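Local coordinates for protein with a SET domain within carboxy region (Cryptosporidium parvum, PDB 4LDG), which probably methylates a lysine of histone H4, as SET8-type enzymes do, with the SET domain of its carboxy-terminal region, at residues I126-C131 against R242-S247; I101-D106 against I112-Y117; Y193-K198 against L257-G262. All coordinates share one frame; numbering follows the deposited sequence.

In the fold
The three contacts run across the molecule, with contact 1 in the middle. In contact 1, helix 121-134 packs on strand 240-247 of the SET domain. The same helix touches the 101-106 segment of contact 2 on another flank, the centres of contacts 1 and 2 lying about 13 Å apart. Strand 240-247 turns its opposite face to contact 3, about 16 Å away between centres, where Leu243 meets Tyr195 and Phe245 meets Phe259. Contacts 2 and 3 lie far apart on opposite sides of the chain's centre, about 27 Å between centres and about 12 Å between nearest atoms. Contact 3 contains the Phe-Asp-Tyr sequence that in SET relatives borders the active site.

Contact 1 (I126-C131 against R242-S247); sequences IIYKYC and RLFFVS
Tyr128 on helix 121-134 reaches across to Phe244 and Val246 on strand 240-247, the middle strand of an antiparallel three-stranded sheet in the SET domain. This is helix-on-sheet packing, and between these two segments Tyr128 alone carries it from the helix side; further along the helix Ile132 also touches Phe244. The backbones stay well apart, the CA atoms of Tyr128 and Phe244 being 8.9 Å from each other, and an aromatic side chain is long enough to bridge that gap.

The aromatic part is an oblique ring pair. Phe244 CE1 sits over one face of the Tyr128 ring, 3.6 Å above its plane and displaced toward the rim, whereas CZ projects beyond the rim, near CD2 and CG. The planes are inclined at 55° with centroids 5.1 Å apart, a geometry between a stack and a T. The Phe244 ring also meets that of Phe163 on the adjoining strand, planes at about 25°.

The aliphatic part lies further along the tyrosine. Residues two apart on a strand share a face, so Val246 follows Phe244 along the tyrosine, the CG1 of its compact, branched side chain coming obliquely to the phenol end.

Polar demands are met next door. The Tyr128 hydroxyl, at the end of an otherwise apolar ring, is hydrogen-bonded with Asp161 O, which suits tyrosine to a buried place and probably helps to fix the ring's position. The methyl Val246 CG1 lies 3.7 Å from Tyr128 CZ and equally far from Tyr128 OH.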
loop_
_atom_site.group_PDB
_atom_site.type_symbol
_atom_site.label_atom_id
_atom_site.label_comp_id
_atom_site.label_asym_id
_atom_site.label_seq_id
_atom_site.Cartn_x
_atom_site.Cartn_y
_atom_site.Cartn_z
ATOM N N ILE A 126 -7.783 -4.942 -12.854
ATOM C CA ILE A 126 -8.989 -4.156 -12.657
ATOM C C ILE A 126 -9.161 -3.821 -11.181
ATOM O O ILE A 126 -9.383 -2.669 -10.820
ATOM C CB ILE A 126 -10.217 -4.872 -13.266
ATOM C CG1 ILE A 126 -10.138 -4.741 -14.801
ATOM C CG2 ILE A 126 -11.529 -4.318 -12.718
ATOM C CD1 ILE A 126 -10.873 -5.812 -15.568
ATOM N N ILE A 127 -9.014 -4.809 -10.327
ATOM C CA ILE A 127 -9.136 -4.595 -8.883
ATOM C C ILE A 127 -8.054 -3.659 -8.312
ATOM O O ILE A 127 -8.357 -2.762 -7.522
ATOM C CB ILE A 127 -9.119 -5.948 -8.127
ATOM C CG1 ILE A 127 -10.296 -6.826 -8.591
ATOM C CG2 ILE A 127 -9.173 -5.744 -6.608
ATOM C CD1 ILE A 127 -11.665 -6.232 -8.289
ATOM N N TYR A 128 -6.810 -3.842 -8.715
ATOM C CA TYR A 128 -5.728 -2.986 -8.246
ATOM C C TYR A 128 -5.933 -1.525 -8.627
ATOM O O TYR A 128 -5.838 -0.619 -7.795
ATOM C CB TYR A 128 -4.393 -3.506 -8.823
ATOM C CG TYR A 128 -3.962 -4.864 -8.273
ATOM C CD1 TYR A 128 -4.328 -5.285 -7.009
ATOM C CD2 TYR A 128 -3.168 -5.706 -9.022
ATOM C CE1 TYR A 128 -3.912 -6.487 -6.516
ATOM C CE2 TYR A 128 -2.763 -6.936 -8.540
ATOM C CZ TYR A 128 -3.119 -7.312 -7.270
ATOM O OH TYR A 128 -2.716 -8.558 -6.775
ATOM N N LYS A 129 -6.238 -1.313 -9.892
ATOM C CA LYS A 129 -6.568 0.007 -10.400
ATOM C C LYS A 129 -7.695 0.628 -9.585
ATOM O O LYS A 129 -7.606 1.786 -9.167
ATOM C CB LYS A 129 -6.952 -0.088 -11.875
ATOM C CG LYS A 129 -7.270 1.250 -12.517
ATOM C CD LYS A 129 -7.241 1.197 -14.041
ATOM C CE LYS A 129 -7.805 2.492 -14.581
ATOM N NZ LYS A 129 -7.545 2.741 -16.040
ATOM N N TYR A 130 -8.743 -0.143 -9.325
ATOM C CA TYR A 130 -9.835 0.379 -8.520
ATOM C C TYR A 130 -9.377 0.755 -7.109
ATOM O O TYR A 130 -9.773 1.788 -6.595
ATOM C CB TYR A 130 -10.998 -0.616 -8.460
ATOM C CG TYR A 130 -12.248 -0.059 -7.803
ATOM C CD1 TYR A 130 -13.239 0.590 -8.560
ATOM C CD2 TYR A 130 -12.444 -0.182 -6.444
ATOM C CE1 TYR A 130 -14.381 1.081 -7.978
ATOM C CE2 TYR A 130 -13.578 0.325 -5.835
ATOM C CZ TYR A 130 -14.542 0.963 -6.607
ATOM O OH TYR A 130 -15.664 1.465 -5.991
ATOM N N CYS A 131 -8.592 -0.098 -6.456
ATOM C CA CYS A 131 -8.109 0.213 -5.080
ATOM C C CYS A 131 -7.185 1.443 -5.063
ATOM O O CYS A 131 -7.267 2.298 -4.179
ATOM C CB CYS A 131 -7.370 -0.964 -4.484
ATOM S SG CYS A 131 -8.335 -2.472 -4.293
ATOM N N ARG A 242 2.052 4.270 -10.718
ATOM C CA ARG A 242 1.606 4.145 -9.339
ATOM C C ARG A 242 2.164 2.848 -8.799
ATOM O O ARG A 242 1.828 1.738 -9.309
ATOM C CB ARG A 242 0.080 4.103 -9.262
ATOM C CG ARG A 242 -0.596 5.215 -10.062
ATOM C CD ARG A 242 -0.314 6.587 -9.478
ATOM N NE ARG A 242 -0.967 6.688 -8.175
ATOM C CZ ARG A 242 -2.182 7.183 -7.962
ATOM N NH1 ARG A 242 -2.928 7.655 -8.971
ATOM N NH2 ARG A 242 -2.672 7.189 -6.736
ATOM N N LEU A 243 2.983 2.979 -7.749
ATOM C CA LEU A 243 3.721 1.850 -7.200
ATOM C C LEU A 243 3.009 1.386 -5.937
ATOM O O LEU A 243 2.672 2.212 -5.057
ATOM C CB LEU A 243 5.161 2.290 -6.889
ATOM C CG LEU A 243 6.170 1.336 -6.211
ATOM C CD1 LEU A 243 6.542 0.179 -7.135
ATOM C CD2 LEU A 243 7.415 2.110 -5.806
ATOM N N PHE A 244 2.798 0.069 -5.838
ATOM C CA PHE A 244 2.051 -0.498 -4.727
ATOM C C PHE A 244 2.529 -1.876 -4.340
ATOM O O PHE A 244 3.202 -2.595 -5.133
ATOM C CB PHE A 244 0.517 -0.535 -5.006
ATOM C CG PHE A 244 0.099 -1.414 -6.177
ATOM C CD1 PHE A 244 -0.438 -2.669 -5.975
ATOM C CD2 PHE A 244 0.236 -0.971 -7.474
ATOM C CE1 PHE A 244 -0.816 -3.468 -7.052
ATOM C CE2 PHE A 244 -0.129 -1.759 -8.553
ATOM C CZ PHE A 244 -0.658 -3.004 -8.347
ATOM N N PHE A 245 2.166 -2.238 -3.105
ATOM C CA PHE A 245 2.512 -3.530 -2.538
ATOM C C PHE A 245 1.341 -4.489 -2.651
ATOM O O PHE A 245 0.186 -4.091 -2.484
ATOM C CB PHE A 245 2.835 -3.349 -1.078
ATOM C CG PHE A 245 4.113 -2.615 -0.826
ATOM C CD1 PHE A 245 5.316 -3.168 -1.181
ATOM C CD2 PHE A 245 4.105 -1.384 -0.175
ATOM C CE1 PHE A 245 6.491 -2.515 -0.898
ATOM C CE2 PHE A 245 5.270 -0.727 0.099
ATOM C CZ PHE A 245 6.465 -1.297 -0.263
ATOM N N VAL A 246 1.636 -5.742 -2.966
ATOM C CA VAL A 246 0.659 -6.820 -2.821
ATOM C C VAL A 246 1.289 -7.923 -2.005
ATOM O O VAL A 246 2.499 -8.058 -1.979
ATOM C CB VAL A 246 0.182 -7.366 -4.171
ATOM C CG1 VAL A 246 -0.461 -6.257 -4.985
ATOM C CG2 VAL A 246 1.311 -7.969 -4.960
ATOM N N SER A 247 0.466 -8.697 -1.310
ATOM C CA SER A 247 0.962 -9.753 -0.450
ATOM C C SER A 247 1.420 -10.955 -1.264
ATOM O O SER A 247 0.821 -11.287 -2.271
ATOM C CB SER A 247 -0.137 -10.185 0.510
ATOM O OG SER A 247 -1.279 -10.619 -0.221
#

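Contact 2 (I101-D106 against I112-Y117); sequences IEATID and IHLPIY
The backbone amides of His113 and Leu114 converge on one acceptor, the carbonyl oxygen of Thr104 at the end of helix 98-104. His113 N lies 2.8 Å from Thr104 O, close to the line of the C=O bond, though the hydrogen is bent away (141°). Leu114 N is more distant, at 3.2 Å from Thr104 O, but its N-H points straighter (158°) and uses a lone pair in the carbonyl plane. Two consecutive amides thus grip a carbonyl at a helix terminus, where the helix itself supplies no further donors.

Immediately beyond, Ile105 leaves the helical conformation and pairs with Ile112 as an antiparallel, non-hydrogen-bonded pair, their CA atoms 4.6 Å apart. The result is a short beta hairpin, 105-106 with 111-112, whose two isoleucines occupy the same face; beta-branched residues suit such extended backbone. Asp106 secures the turn, its OD2 accepting from the amides of Asn108 and Tyr109.

Packing spreads outward from the shared carbonyl. Thr104 divides its branches: OG1 hydrogen-bonds with Tyr119 OH and Ile100 O, while CG2, placed anti to the backbone N, meets the Ile116 CG2 methyl at 3.6 Å. Threonine therefore serves a polar and an apolar neighbour at once. Leu114 lays CD1 against the peptide of Ala103, 3.4 Å from Ala103 O; the methyl Ala103 CB is a looser contact, 4.3 Å from Leu114 CD1. The His113 ring meets Ala103 O at its edge.

Around this hairpin, His113 ND1 is hydrogen-bonded with Tyr33 of helix 15-36, while helix 121-134 covers the inner flank, with Ile127 against Thr104 and Tyr130 against Ile101 and Ile105.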
loop_
_atom_site.group_PDB
_atom_site.type_symbol
_atom_site.label_atom_id
_atom_site.label_comp_id
_atom_site.label_asym_id
_atom_site.label_seq_id
_atom_site.Cartn_x
_atom_site.Cartn_y
_atom_site.Cartn_z
ATOM N N ILE A 101 -16.388 -5.895 -9.472
ATOM C CA ILE A 101 -15.787 -4.958 -8.536
ATOM C C ILE A 101 -16.637 -4.823 -7.295
ATOM O O ILE A 101 -16.110 -4.896 -6.200
ATOM C CB ILE A 101 -15.564 -3.588 -9.182
ATOM C CG1 ILE A 101 -14.416 -3.673 -10.184
ATOM C CG2 ILE A 101 -15.249 -2.539 -8.142
ATOM C CD1 ILE A 101 -14.297 -2.456 -11.074
ATOM N N GLU A 102 -17.959 -4.668 -7.451
ATOM C CA GLU A 102 -18.823 -4.443 -6.307
ATOM C C GLU A 102 -18.992 -5.696 -5.461
ATOM O O GLU A 102 -19.214 -5.597 -4.258
ATOM C CB GLU A 102 -20.194 -3.926 -6.747
ATOM C CG GLU A 102 -20.107 -2.617 -7.500
ATOM C CD GLU A 102 -21.222 -1.648 -7.157
ATOM O OE1 GLU A 102 -22.374 -1.998 -7.489
ATOM O OE2 GLU A 102 -20.938 -0.542 -6.608
ATOM N N ALA A 103 -18.883 -6.866 -6.087
ATOM C CA ALA A 103 -18.851 -8.112 -5.342
ATOM C C ALA A 103 -17.499 -8.320 -4.664
ATOM O O ALA A 103 -17.432 -8.880 -3.580
ATOM C CB ALA A 103 -19.138 -9.286 -6.247
ATOM N N THR A 104 -16.423 -7.889 -5.297
ATOM C CA THR A 104 -15.097 -8.169 -4.762
ATOM C C THR A 104 -14.767 -7.225 -3.619
ATOM O O THR A 104 -14.183 -7.641 -2.631
ATOM C CB THR A 104 -14.049 -8.078 -5.870
ATOM O OG1 THR A 104 -14.365 -9.058 -6.878
ATOM C CG2 THR A 104 -12.640 -8.314 -5.328
ATOM N N ILE A 105 -15.187 -5.967 -3.741
ATOM C CA ILE A 105 -14.882 -4.930 -2.765
ATOM C C ILE A 105 -16.153 -4.422 -2.105
ATOM O O ILE A 105 -17.130 -4.114 -2.807
ATOM C CB ILE A 105 -14.193 -3.749 -3.458
ATOM C CG1 ILE A 105 -12.795 -4.195 -3.885
ATOM C CG2 ILE A 105 -14.126 -2.537 -2.517
ATOM C CD1 ILE A 105 -12.259 -3.449 -5.053
ATOM N N ASP A 106 -16.154 -4.368 -0.772
ATOM C CA ASP A 106 -17.283 -3.813 -0.018
ATOM C C ASP A 106 -17.055 -2.330 0.028
ATOM O O ASP A 106 -16.115 -1.880 0.680
ATOM C CB ASP A 106 -17.300 -4.369 1.399
ATOM C CG ASP A 106 -18.483 -3.853 2.229
ATOM O OD1 ASP A 106 -19.227 -4.714 2.776
ATOM O OD2 ASP A 106 -18.654 -2.599 2.331
ATOM N N ILE A 112 -11.362 -5.432 0.802
ATOM C CA ILE A 112 -11.373 -6.445 -0.216
ATOM C C ILE A 112 -12.046 -7.652 0.434
ATOM O O ILE A 112 -11.461 -8.304 1.297
ATOM C CB ILE A 112 -9.975 -6.780 -0.722
ATOM C CG1 ILE A 112 -9.322 -5.545 -1.299
ATOM C CG2 ILE A 112 -10.052 -7.843 -1.820
ATOM C CD1 ILE A 112 -7.912 -5.834 -1.822
ATOM N N HIS A 113 -13.286 -7.902 0.010
ATOM C CA HIS A 113 -14.167 -8.882 0.625
ATOM C C HIS A 113 -13.926 -10.290 0.098
ATOM O O HIS A 113 -14.026 -11.239 0.864
ATOM C CB HIS A 113 -15.617 -8.460 0.365
ATOM C CG HIS A 113 -16.635 -9.460 0.790
ATOM N ND1 HIS A 113 -16.875 -9.761 2.114
ATOM C CD2 HIS A 113 -17.501 -10.207 0.070
ATOM C CE1 HIS A 113 -17.825 -10.672 2.190
ATOM N NE2 HIS A 113 -18.217 -10.962 0.964
ATOM N N LEU A 114 -13.638 -10.433 -1.207
ATOM C CA LEU A 114 -13.392 -11.754 -1.798
ATOM C C LEU A 114 -11.907 -11.967 -2.068
ATOM O O LEU A 114 -11.211 -11.028 -2.372
ATOM C CB LEU A 114 -14.134 -11.906 -3.124
ATOM C CG LEU A 114 -15.662 -11.965 -3.121
ATOM C CD1 LEU A 114 -16.196 -11.946 -4.552
ATOM C CD2 LEU A 114 -16.146 -13.209 -2.382
ATOM N N PRO A 115 -11.422 -13.217 -1.986
ATOM C CA PRO A 115 -10.067 -13.507 -2.456
ATOM C C PRO A 115 -9.937 -13.114 -3.905
ATOM O O PRO A 115 -10.917 -13.181 -4.635
ATOM C CB PRO A 115 -9.972 -15.032 -2.346
ATOM C CG PRO A 115 -10.999 -15.423 -1.346
ATOM C CD PRO A 115 -12.115 -14.432 -1.515
ATOM N N ILE A 116 -8.741 -12.708 -4.323
ATOM C CA ILE A 116 -8.479 -12.430 -5.706
ATOM C C ILE A 116 -7.270 -13.165 -6.295
ATOM O O ILE A 116 -6.920 -12.947 -7.453
ATOM C CB ILE A 116 -8.347 -10.906 -5.944
ATOM C CG1 ILE A 116 -7.054 -10.356 -5.360
ATOM C CG2 ILE A 116 -9.562 -10.168 -5.384
ATOM C CD1 ILE A 116 -6.864 -8.896 -5.700
ATOM N N TYR A 117 -6.640 -14.052 -5.533
ATOM C CA TYR A 117 -5.497 -14.786 -6.068
ATOM C C TYR A 117 -5.972 -15.770 -7.139
ATOM O O TYR A 117 -5.178 -16.243 -7.935
ATOM C CB TYR A 117 -4.705 -15.524 -4.963
ATOM C CG TYR A 117 -5.502 -16.503 -4.124
ATOM C CD1 TYR A 117 -6.061 -16.101 -2.909
ATOM C CD2 TYR A 117 -5.688 -17.828 -4.530
ATOM C CE1 TYR A 117 -6.794 -16.980 -2.116
ATOM C CE2 TYR A 117 -6.412 -18.728 -3.742
ATOM C CZ TYR A 117 -6.966 -18.291 -2.530
ATOM O OH TYR A 117 -7.705 -19.147 -1.724
#

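Contact 3 (Y193-K198 against L257-G262); sequences YMYYFK and LLFDYG
Tyr195 and Phe259 meet rim to rim: their side chains come from opposite directions, and each ring turns its edge to the other, neither face being used between them. Phe259 CE2 lies near the plane of the Tyr195 ring, 3.7 Å from Tyr195 CE1, and Tyr195 OH lies in the plane of the Phe259 ring, 3.6 Å from Phe259 CZ. Both residues hold CG anti to the backbone N (chi1 -166° and 178°), extending the rings into the gap between strand 194-199 and strand 258-259.

Tyr261 adds a flank, with CD1 4.3 Å from Tyr195 CE1. Its own ring carries Phe259 CD2 over its centre, so the two aromatic residues of the second segment brace one another. Between them, Asp260 makes an Asx turn, its OD1 accepting from Gly262 N at 2.8 Å.

The sequence Phe-Asp-Tyr is a SET-family signature, and the short, weakly bonded strand 258-259 runs parallel to 222-223, consistent with the pseudoknot of SET domains; in relatives the motif's tyrosine belongs to the active site. His223 ND1 is hydrogen-bonded with Tyr261 N.

One water donates to Asp260 O at 2.7 Å and has only a weak link, 3.5 Å, to Tyr195 OH. Across the two segments the contact thus rests mainly on aromatic carbon, with the phenol linked loosely through water.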
loop_
_atom_site.group_PDB
_atom_site.type_symbol
_atom_site.label_atom_id
_atom_site.label_comp_id
_atom_site.label_asym_id
_atom_site.label_seq_id
_atom_site.Cartn_x
_atom_site.Cartn_y
_atom_site.Cartn_z
ATOM N N TYR A 193 13.670 8.240 2.460
ATOM C CA TYR A 193 12.767 7.174 2.073
ATOM C C TYR A 193 12.500 7.354 0.589
ATOM O O TYR A 193 11.460 7.870 0.197
ATOM C CB TYR A 193 11.447 7.270 2.850
ATOM C CG TYR A 193 11.514 7.028 4.357
ATOM C CD1 TYR A 193 11.139 5.810 4.898
ATOM C CD2 TYR A 193 11.898 8.033 5.237
ATOM C CE1 TYR A 193 11.159 5.586 6.266
ATOM C CE2 TYR A 193 11.936 7.813 6.612
ATOM C CZ TYR A 193 11.557 6.587 7.117
ATOM O OH TYR A 193 11.582 6.358 8.474
ATOM N N MET A 194 13.455 6.956 -0.234
ATOM C CA MET A 194 13.336 7.129 -1.666
ATOM C C MET A 194 13.342 5.772 -2.310
ATOM O O MET A 194 14.065 4.860 -1.882
ATOM C CB MET A 194 14.472 7.984 -2.225
ATOM C CG MET A 194 14.514 9.388 -1.663
ATOM S SD MET A 194 15.791 10.475 -2.354
ATOM C CE MET A 194 15.264 10.696 -4.036
ATOM N N TYR A 195 12.532 5.640 -3.350
ATOM C CA TYR A 195 12.408 4.383 -4.046
ATOM C C TYR A 195 12.613 4.602 -5.546
ATOM O O TYR A 195 11.712 5.095 -6.256
ATOM C CB TYR A 195 11.045 3.766 -3.752
ATOM C CG TYR A 195 10.962 2.341 -4.160
ATOM C CD1 TYR A 195 11.003 1.343 -3.219
ATOM C CD2 TYR A 195 10.904 1.976 -5.490
ATOM C CE1 TYR A 195 10.959 0.018 -3.595
ATOM C CE2 TYR A 195 10.856 0.656 -5.870
ATOM C CZ TYR A 195 10.901 -0.323 -4.927
ATOM O OH TYR A 195 10.855 -1.657 -5.276
ATOM N N TYR A 196 13.798 4.223 -6.010
ATOM C CA TYR A 196 14.133 4.172 -7.450
ATOM C C TYR A 196 13.604 2.876 -8.051
ATOM O O TYR A 196 13.824 1.813 -7.476
ATOM C CB TYR A 196 15.656 4.217 -7.696
ATOM C CG TYR A 196 16.334 5.532 -7.297
ATOM C CD1 TYR A 196 16.319 6.645 -8.146
ATOM C CD2 TYR A 196 16.967 5.672 -6.074
ATOM C CE1 TYR A 196 16.912 7.848 -7.785
ATOM C CE2 TYR A 196 17.584 6.874 -5.719
ATOM C CZ TYR A 196 17.551 7.959 -6.582
ATOM O OH TYR A 196 18.161 9.158 -6.235
ATOM N N PHE A 197 12.964 2.991 -9.218
ATOM C CA PHE A 197 12.454 1.870 -10.008
ATOM C C PHE A 197 12.360 2.228 -11.494
ATOM O O PHE A 197 12.418 3.407 -11.892
ATOM C CB PHE A 197 11.058 1.400 -9.527
ATOM C CG PHE A 197 9.969 2.441 -9.653
ATOM C CD1 PHE A 197 9.017 2.362 -10.665
ATOM C CD2 PHE A 197 9.878 3.484 -8.747
ATOM C CE1 PHE A 197 8.010 3.301 -10.769
ATOM C CE2 PHE A 197 8.897 4.449 -8.855
ATOM C CZ PHE A 197 7.950 4.351 -9.868
ATOM N N LYS A 198 12.230 1.189 -12.308
ATOM C CA LYS A 198 12.006 1.326 -13.740
ATOM C C LYS A 198 10.602 0.810 -14.073
ATOM O O LYS A 198 10.222 -0.288 -13.650
ATOM C CB LYS A 198 13.056 0.519 -14.500
ATOM C CG LYS A 198 13.092 0.788 -16.004
ATOM C CD LYS A 198 14.093 -0.136 -16.713
ATOM C CE LYS A 198 14.849 0.565 -17.844
ATOM N NZ LYS A 198 15.941 1.467 -17.347
ATOM N N LEU A 257 4.737 -6.513 8.268
ATOM C CA LEU A 257 4.925 -6.488 6.829
ATOM C C LEU A 257 6.408 -6.305 6.558
ATOM O O LEU A 257 7.068 -5.443 7.150
ATOM C CB LEU A 257 4.155 -5.355 6.181
ATOM C CG LEU A 257 2.658 -5.265 6.467
ATOM C CD1 LEU A 257 2.015 -4.225 5.567
ATOM C CD2 LEU A 257 1.997 -6.609 6.287
ATOM N N LEU A 258 6.923 -7.118 5.651
ATOM C CA LEU A 258 8.331 -7.072 5.273
ATOM C C LEU A 258 8.490 -7.128 3.756
ATOM O O LEU A 258 7.766 -7.824 3.077
ATOM C CB LEU A 258 9.110 -8.210 5.943
ATOM C CG LEU A 258 9.194 -8.142 7.479
ATOM C CD1 LEU A 258 9.728 -9.430 8.109
ATOM C CD2 LEU A 258 10.050 -6.949 7.891
ATOM N N PHE A 259 9.471 -6.380 3.268
ATOM C CA PHE A 259 9.718 -6.199 1.878
ATOM C C PHE A 259 11.221 -6.299 1.618
ATOM O O PHE A 259 12.027 -5.751 2.369
ATOM C CB PHE A 259 9.212 -4.808 1.467
ATOM C CG PHE A 259 9.460 -4.487 0.041
ATOM C CD1 PHE A 259 8.897 -5.259 -0.960
ATOM C CD2 PHE A 259 10.273 -3.431 -0.313
ATOM C CE1 PHE A 259 9.163 -4.976 -2.305
ATOM C CE2 PHE A 259 10.519 -3.135 -1.641
ATOM C CZ PHE A 259 9.953 -3.898 -2.641
ATOM N N ASP A 260 11.591 -6.979 0.537
ATOM C CA ASP A 260 12.972 -7.033 0.100
ATOM C C ASP A 260 13.233 -5.836 -0.783
ATOM O O ASP A 260 12.854 -5.833 -1.944
ATOM C CB ASP A 260 13.233 -8.312 -0.684
ATOM C CG ASP A 260 14.668 -8.404 -1.189
ATOM O OD1 ASP A 260 15.436 -7.460 -0.961
ATOM O OD2 ASP A 260 15.030 -9.423 -1.811
ATOM N N TYR A 261 13.852 -4.801 -0.234
ATOM C CA TYR A 261 14.181 -3.610 -1.000
ATOM C C TYR A 261 15.351 -3.761 -1.961
ATOM O O TYR A 261 15.723 -2.784 -2.597
ATOM C CB TYR A 261 14.485 -2.449 -0.086
ATOM C CG TYR A 261 13.311 -1.859 0.678
ATOM C CD1 TYR A 261 12.668 -0.712 0.228
ATOM C CD2 TYR A 261 12.877 -2.411 1.873
ATOM C CE1 TYR A 261 11.619 -0.140 0.942
ATOM C CE2 TYR A 261 11.845 -1.843 2.581
ATOM C CZ TYR A 261 11.214 -0.694 2.107
ATOM O OH TYR A 261 10.161 -0.128 2.795
ATOM N N GLY A 262 15.933 -4.953 -2.096
ATOM C CA GLY A 262 17.120 -5.125 -2.938
ATOM C C GLY A 262 16.894 -5.670 -4.340
ATOM O O GLY A 262 17.842 -5.851 -5.103
HETATM O O HOH W 1 12.988 -4.132 -4.068
#